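Local coordinates for putative peptide ABC-transport system periplasmic peptide-binding protein (Campylobacter jejuni, PDB 4OEV), which serves as the extracytoplasmic nickel-binding protein of an ABC-type importer, holding a Ni(II) ion together with oxalate between its lobes, at residues 66-71 with 182-187; 35-40 with 135-140. One frame throughout, in Å; residues are numbered along the deposited sequence.

Contact 1. Residues 66-71 with 182-187; sequences FLRDDV and FYLDKV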
loop_
_atom_site.group_PDB
_atom_site.type_symbol
_atom_site.label_atom_id
_atom_site.label_comp_id
_atom_site.label_asym_id
_atom_site.label_seq_id
_atom_site.Cartn_x
_atom_site.Cartn_y
_atom_site.Cartn_z
ATOM N N PHE A 66 -5.752 -25.363 10.967
ATOM C CA PHE A 66 -5.497 -25.856 12.336
ATOM C C PHE A 66 -4.743 -24.807 13.184
ATOM O O PHE A 66 -3.666 -24.316 12.802
ATOM C CB PHE A 66 -4.734 -27.178 12.249
ATOM C CG PHE A 66 -5.441 -28.206 11.405
ATOM C CD1 PHE A 66 -6.448 -29.000 11.941
ATOM C CD2 PHE A 66 -5.112 -28.365 10.075
ATOM C CE1 PHE A 66 -7.125 -29.922 11.144
ATOM C CE2 PHE A 66 -5.763 -29.263 9.275
ATOM C CZ PHE A 66 -6.780 -30.061 9.809
ATOM N N LEU A 67 -5.340 -24.449 14.319
ATOM C CA LEU A 67 -4.908 -23.286 15.100
ATOM C C LEU A 67 -4.019 -23.612 16.296
ATOM O O LEU A 67 -4.094 -24.727 16.811
ATOM C CB LEU A 67 -6.141 -22.557 15.601
ATOM C CG LEU A 67 -7.155 -22.330 14.470
ATOM C CD1 LEU A 67 -8.388 -21.709 15.033
ATOM C CD2 LEU A 67 -6.488 -21.386 13.421
ATOM N N ARG A 68 -3.243 -22.626 16.773
ATOM C CA ARG A 68 -2.529 -22.795 18.055
ATOM C C ARG A 68 -3.540 -22.810 19.208
ATOM O O ARG A 68 -4.559 -22.115 19.139
ATOM C CB ARG A 68 -1.491 -21.687 18.265
ATOM C CG ARG A 68 -0.461 -21.596 17.162
ATOM C CD ARG A 68 0.642 -20.515 17.448
ATOM N NE ARG A 68 1.278 -20.686 18.780
ATOM C CZ ARG A 68 2.580 -20.555 19.035
ATOM N NH1 ARG A 68 3.052 -20.717 20.269
ATOM N NH2 ARG A 68 3.431 -20.292 18.060
ATOM N N ASP A 69 -3.322 -23.638 20.237
ATOM C CA ASP A 69 -4.268 -23.597 21.352
ATOM C C ASP A 69 -3.722 -22.759 22.500
ATOM O O ASP A 69 -4.416 -22.499 23.481
ATOM C CB ASP A 69 -4.663 -25.004 21.825
ATOM C CG ASP A 69 -3.478 -25.894 22.166
ATOM O OD1 ASP A 69 -2.331 -25.420 22.264
ATOM O OD2 ASP A 69 -3.723 -27.101 22.373
ATOM N N ASP A 70 -2.517 -22.236 22.317
ATOM C CA ASP A 70 -1.808 -21.561 23.407
ATOM C C ASP A 70 -1.778 -20.035 23.306
ATOM O O ASP A 70 -0.899 -19.387 23.871
ATOM C CB ASP A 70 -0.370 -22.088 23.484
ATOM C CG ASP A 70 0.446 -21.741 22.261
ATOM O OD1 ASP A 70 -0.140 -21.379 21.208
ATOM O OD2 ASP A 70 1.697 -21.819 22.360
ATOM N N VAL A 71 -2.735 -19.446 22.585
ATOM C CA VAL A 71 -2.730 -17.999 22.403
ATOM C C VAL A 71 -3.723 -17.265 23.301
ATOM O O VAL A 71 -4.862 -17.691 23.456
ATOM C CB VAL A 71 -3.022 -17.642 20.930
ATOM C CG1 VAL A 71 -3.143 -16.129 20.751
ATOM C CG2 VAL A 71 -1.959 -18.271 20.014
ATOM N N PHE A 182 3.232 -13.120 24.741
ATOM C CA PHE A 182 3.176 -13.181 23.282
ATOM C C PHE A 182 3.668 -14.572 22.879
ATOM O O PHE A 182 4.810 -14.943 23.124
ATOM C CB PHE A 182 4.016 -12.057 22.650
ATOM C CG PHE A 182 3.915 -11.977 21.155
ATOM C CD1 PHE A 182 2.680 -12.089 20.513
ATOM C CD2 PHE A 182 5.039 -11.739 20.389
ATOM C CE1 PHE A 182 2.579 -12.004 19.134
ATOM C CE2 PHE A 182 4.951 -11.641 19.018
ATOM C CZ PHE A 182 3.710 -11.781 18.380
ATOM N N TYR A 183 2.768 -15.351 22.301
ATOM C CA TYR A 183 2.997 -16.772 22.000
ATOM C C TYR A 183 4.208 -16.973 21.068
ATOM O O TYR A 183 4.842 -18.027 21.039
ATOM C CB TYR A 183 1.723 -17.361 21.366
ATOM C CG TYR A 183 1.381 -16.620 20.075
ATOM C CD1 TYR A 183 1.812 -17.081 18.834
ATOM C CD2 TYR A 183 0.663 -15.428 20.115
ATOM C CE1 TYR A 183 1.511 -16.372 17.662
ATOM C CE2 TYR A 183 0.344 -14.727 18.946
ATOM C CZ TYR A 183 0.773 -15.198 17.732
ATOM O OH TYR A 183 0.469 -14.460 16.590
ATOM N N LEU A 184 4.471 -15.965 20.249
ATOM C CA LEU A 184 5.420 -16.102 19.152
ATOM C C LEU A 184 6.887 -15.980 19.592
ATOM O O LEU A 184 7.761 -16.671 19.056
ATOM C CB LEU A 184 5.092 -15.060 18.091
ATOM C CG LEU A 184 5.615 -15.332 16.689
ATOM C CD1 LEU A 184 5.026 -16.620 16.120
ATOM C CD2 LEU A 184 5.317 -14.145 15.778
ATOM N N ASP A 185 7.145 -15.064 20.531
ATOM C CA ASP A 185 8.473 -14.834 21.103
ATOM C C ASP A 185 8.430 -13.737 22.190
ATOM O O ASP A 185 7.408 -13.076 22.372
ATOM C CB ASP A 185 9.464 -14.445 20.009
ATOM C CG ASP A 185 10.817 -15.071 20.224
ATOM O OD1 ASP A 185 11.229 -15.172 21.399
ATOM O OD2 ASP A 185 11.457 -15.478 19.230
ATOM N N LYS A 186 9.525 -13.510 22.900
ATOM C CA LYS A 186 9.507 -12.430 23.877
ATOM C C LYS A 186 9.760 -11.108 23.159
ATOM O O LYS A 186 10.677 -11.009 22.342
ATOM C CB LYS A 186 10.553 -12.635 24.991
ATOM C CG LYS A 186 10.288 -13.865 25.819
ATOM C CD LYS A 186 8.861 -13.804 26.368
ATOM C CE LYS A 186 8.601 -14.895 27.396
ATOM N NZ LYS A 186 9.674 -14.805 28.415
ATOM N N VAL A 187 8.952 -10.096 23.477
ATOM C CA VAL A 187 9.116 -8.750 22.921
ATOM C C VAL A 187 10.301 -8.087 23.669
ATOM O O VAL A 187 10.360 -8.111 24.910
ATOM C CB VAL A 187 7.825 -7.930 23.087
ATOM C CG1 VAL A 187 7.875 -6.679 22.244
ATOM C CG2 VAL A 187 6.586 -8.778 22.676
#
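Where strand 62-67 ends, the chain bends into a loop whose first residue, Arg68, reaches across to Tyr183. The Arg68 chain bends at chi3 (53°), which turns the guanidinium back over its own loop. There it grips the Asp70 carboxylate side-on, NE giving a nearly straight bond to OD1 (2.9 Å) and NH1 a salt-bridging one to OD2 (2.7 Å). Both oxygens accept through their syn lone pairs, close to the guanidinium plane, so the pair is held almost coplanar. One face of this plate then rests on the rim of the tyrosine: Arg68 CZ lies 3.6 Å from Tyr183 CD1, with the two planes 65° apart, an edge-on approach to the ring rather than a stack. Arg68 NH1 also comes to 3.3 Å from Tyr183 O. Farther on, Val71, with CG1 anti to the backbone N, puts CG2 over a face of the same ring in a CH-pi contact, 4.0 Å from CG2 to the ring centroid. Tyr183 takes the crowded chi1 position (60°), its CG between N and carbonyl carbon, and its hydroxyl is hydrogen-bonded to Asp49 and Ser35. Held at its hydroxyl, the ring meets Val71 over a face and, at its edge, an arginine whose charge is already paired within its own loop.

Contact 2. Residues 35-40 with 135-140; sequences SGLTRF and IGMLPK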
loop_
_atom_site.group_PDB
_atom_site.type_symbol
_atom_site.label_atom_id
_atom_site.label_comp_id
_atom_site.label_asym_id
_atom_site.label_seq_id
_atom_site.Cartn_x
_atom_site.Cartn_y
_atom_site.Cartn_z
ATOM N N SER A 35 -2.506 -9.985 15.333
ATOM C CA SER A 35 -1.774 -10.931 14.519
ATOM C C SER A 35 -2.764 -11.801 13.811
ATOM O O SER A 35 -3.891 -11.988 14.300
ATOM C CB SER A 35 -0.803 -11.758 15.364
ATOM O OG SER A 35 -1.528 -12.484 16.329
ATOM N N GLY A 36 -2.323 -12.375 12.690
ATOM C CA GLY A 36 -3.180 -13.132 11.805
ATOM C C GLY A 36 -2.848 -14.605 11.844
ATOM O O GLY A 36 -1.968 -15.040 12.614
ATOM N N LEU A 37 -3.577 -15.376 11.041
ATOM C CA LEU A 37 -3.350 -16.804 10.921
ATOM C C LEU A 37 -2.015 -17.102 10.285
ATOM O O LEU A 37 -1.399 -18.131 10.584
ATOM C CB LEU A 37 -4.465 -17.467 10.103
ATOM C CG LEU A 37 -5.847 -17.296 10.701
ATOM C CD1 LEU A 37 -6.907 -18.056 9.867
ATOM C CD2 LEU A 37 -5.816 -17.784 12.175
ATOM N N THR A 38 -1.595 -16.228 9.370
ATOM C CA THR A 38 -0.326 -16.399 8.705
ATOM C C THR A 38 0.536 -15.150 8.869
ATOM O O THR A 38 0.059 -14.091 9.295
ATOM C CB THR A 38 -0.507 -16.708 7.208
ATOM O OG1 THR A 38 -1.157 -15.617 6.564
ATOM C CG2 THR A 38 -1.374 -17.961 6.987
ATOM N N ARG A 39 1.808 -15.281 8.523
ATOM C CA ARG A 39 2.750 -14.144 8.606
ATOM C C ARG A 39 3.834 -14.345 7.546
ATOM O O ARG A 39 3.836 -15.376 6.868
ATOM C CB ARG A 39 3.358 -14.055 10.009
ATOM C CG ARG A 39 4.330 -15.205 10.290
ATOM C CD ARG A 39 4.833 -15.204 11.706
ATOM N NE ARG A 39 5.435 -16.503 11.980
ATOM C CZ ARG A 39 6.710 -16.827 11.743
ATOM N NH1 ARG A 39 7.129 -18.063 12.025
ATOM N NH2 ARG A 39 7.579 -15.925 11.266
ATOM N N PHE A 40 4.728 -13.368 7.370
ATOM C CA PHE A 40 5.810 -13.486 6.399
ATOM C C PHE A 40 7.158 -13.222 7.058
ATOM O O PHE A 40 7.245 -12.318 7.892
ATOM C CB PHE A 40 5.605 -12.504 5.234
ATOM C CG PHE A 40 4.224 -12.560 4.666
ATOM C CD1 PHE A 40 3.902 -13.523 3.723
ATOM C CD2 PHE A 40 3.241 -11.673 5.100
ATOM C CE1 PHE A 40 2.599 -13.622 3.209
ATOM C CE2 PHE A 40 1.947 -11.760 4.591
ATOM C CZ PHE A 40 1.626 -12.739 3.648
ATOM N N ILE A 135 -4.009 -10.936 7.767
ATOM C CA ILE A 135 -4.679 -9.833 8.471
ATOM C C ILE A 135 -4.980 -10.242 9.906
ATOM O O ILE A 135 -5.201 -11.433 10.183
ATOM C CB ILE A 135 -6.009 -9.386 7.777
ATOM C CG1 ILE A 135 -6.429 -8.000 8.257
ATOM C CG2 ILE A 135 -7.140 -10.371 7.972
ATOM C CD1 ILE A 135 -5.618 -6.829 7.649
ATOM N N GLY A 136 -4.993 -9.264 10.812
ATOM C CA GLY A 136 -5.206 -9.553 12.221
ATOM C C GLY A 136 -6.550 -10.229 12.462
ATOM O O GLY A 136 -7.488 -10.019 11.687
ATOM N N MET A 137 -6.634 -11.079 13.501
ATOM C CA MET A 137 -7.921 -11.651 13.942
ATOM C C MET A 137 -8.550 -10.721 15.008
ATOM O O MET A 137 -7.837 -9.990 15.721
ATOM C CB MET A 137 -7.729 -13.081 14.459
ATOM C CG MET A 137 -7.300 -14.113 13.393
ATOM S SD MET A 137 -8.565 -14.432 12.142
ATOM C CE MET A 137 -7.965 -13.238 10.909
ATOM N N LEU A 138 -9.870 -10.658 15.016
ATOM C CA LEU A 138 -10.631 -9.835 15.957
ATOM C C LEU A 138 -11.180 -10.693 17.112
ATOM O O LEU A 138 -11.424 -11.880 16.917
ATOM C CB LEU A 138 -11.822 -9.177 15.280
ATOM C CG LEU A 138 -11.470 -8.188 14.162
ATOM C CD1 LEU A 138 -12.736 -7.867 13.401
ATOM C CD2 LEU A 138 -10.892 -6.974 14.815
ATOM N N PRO A 139 -11.411 -10.068 18.279
ATOM C CA PRO A 139 -11.973 -10.788 19.431
ATOM C C PRO A 139 -13.491 -10.807 19.465
ATOM O O PRO A 139 -14.145 -9.813 19.792
ATOM C CB PRO A 139 -11.401 -10.017 20.625
ATOM C CG PRO A 139 -11.167 -8.622 20.121
ATOM C CD PRO A 139 -10.841 -8.762 18.673
ATOM N N LYS A 140 -14.036 -11.973 19.148
ATOM C CA LYS A 140 -15.482 -12.198 19.228
ATOM C C LYS A 140 -16.064 -11.749 20.559
ATOM O O LYS A 140 -17.060 -11.035 20.588
ATOM C CB LYS A 140 -15.788 -13.664 18.978
ATOM C CG LYS A 140 -17.256 -14.045 19.123
ATOM C CD LYS A 140 -17.476 -15.412 18.546
ATOM C CE LYS A 140 -18.942 -15.841 18.589
ATOM N NZ LYS A 140 -19.336 -16.206 19.974
HETATM O O HOH W 1 -5.032 -10.537 16.634
#
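Met137 sets CG anti to its carbonyl carbon (chi1 -66°) and bends again at chi2 and chi3, while Leu37, with the same chi1 choice (-60°), sends CD1 on in line and turns its other methyl, CD2, to Met137; the two side chains cross at about a right angle. In this periplasmic binding protein of the solute-binding protein 5 family, the crossing joins the turn before the two-stranded antiparallel sheet of 38-40 and 46-48 to the loop between helices 129-132 and 140-143. Leu37 CD2 meets Met137 CG at 4.1 Å, an apolar touch beside a mainly backbone contact. Gly36 and Gly136 face each other with their CA atoms 4.1 Å apart. Gly36 CA lies 3.1 Å from Ile135 O, a close backbone approach. That buried oxygen has no hydrogen-bonding partner in the model. The direct polar link is Met137 N to Ser35 O, 3.0 Å and fairly straight at 159°, although the donor stands above the carbonyl plane. Gly136 CA approaches the same oxygen in a CA-H...O contact, so two consecutive residues converge on it. Outside the pair, Ser35 OG is bonded to Thr160, Thr38 OG1 to the carbonyl of Leu130, and Met137 packs on Ser87 of helix 81-92. A single water completes the backbone bridge, accepting from Ser35 N at 2.9 Å and donating to Met137 O at 3.0 Å.

In the fold
From the N terminus the chain reaches 35-40 first, then 66-71 at the end of strand 62-67. Residues 135-140 return to 35-40, so contact 2 closes a loop of 94 intervening residues; 182-187 closes the longer one of contact 1 back on 66-71. The segments alternate, so the two closures cross rather than nest. Contact 2 is buried and contact 1 superficial, their centres about 11 Å apart. They also touch directly: Leu67 packs on Leu37, and Leu184 on Arg39. Contact 1 ties the end of strand 62-67, in the four-stranded antiparallel sheet, to the connection between strands 173-178 and 191-196; contact 2 ties the start of strand 38-40 to the loop between helices 129-132 and 140-143.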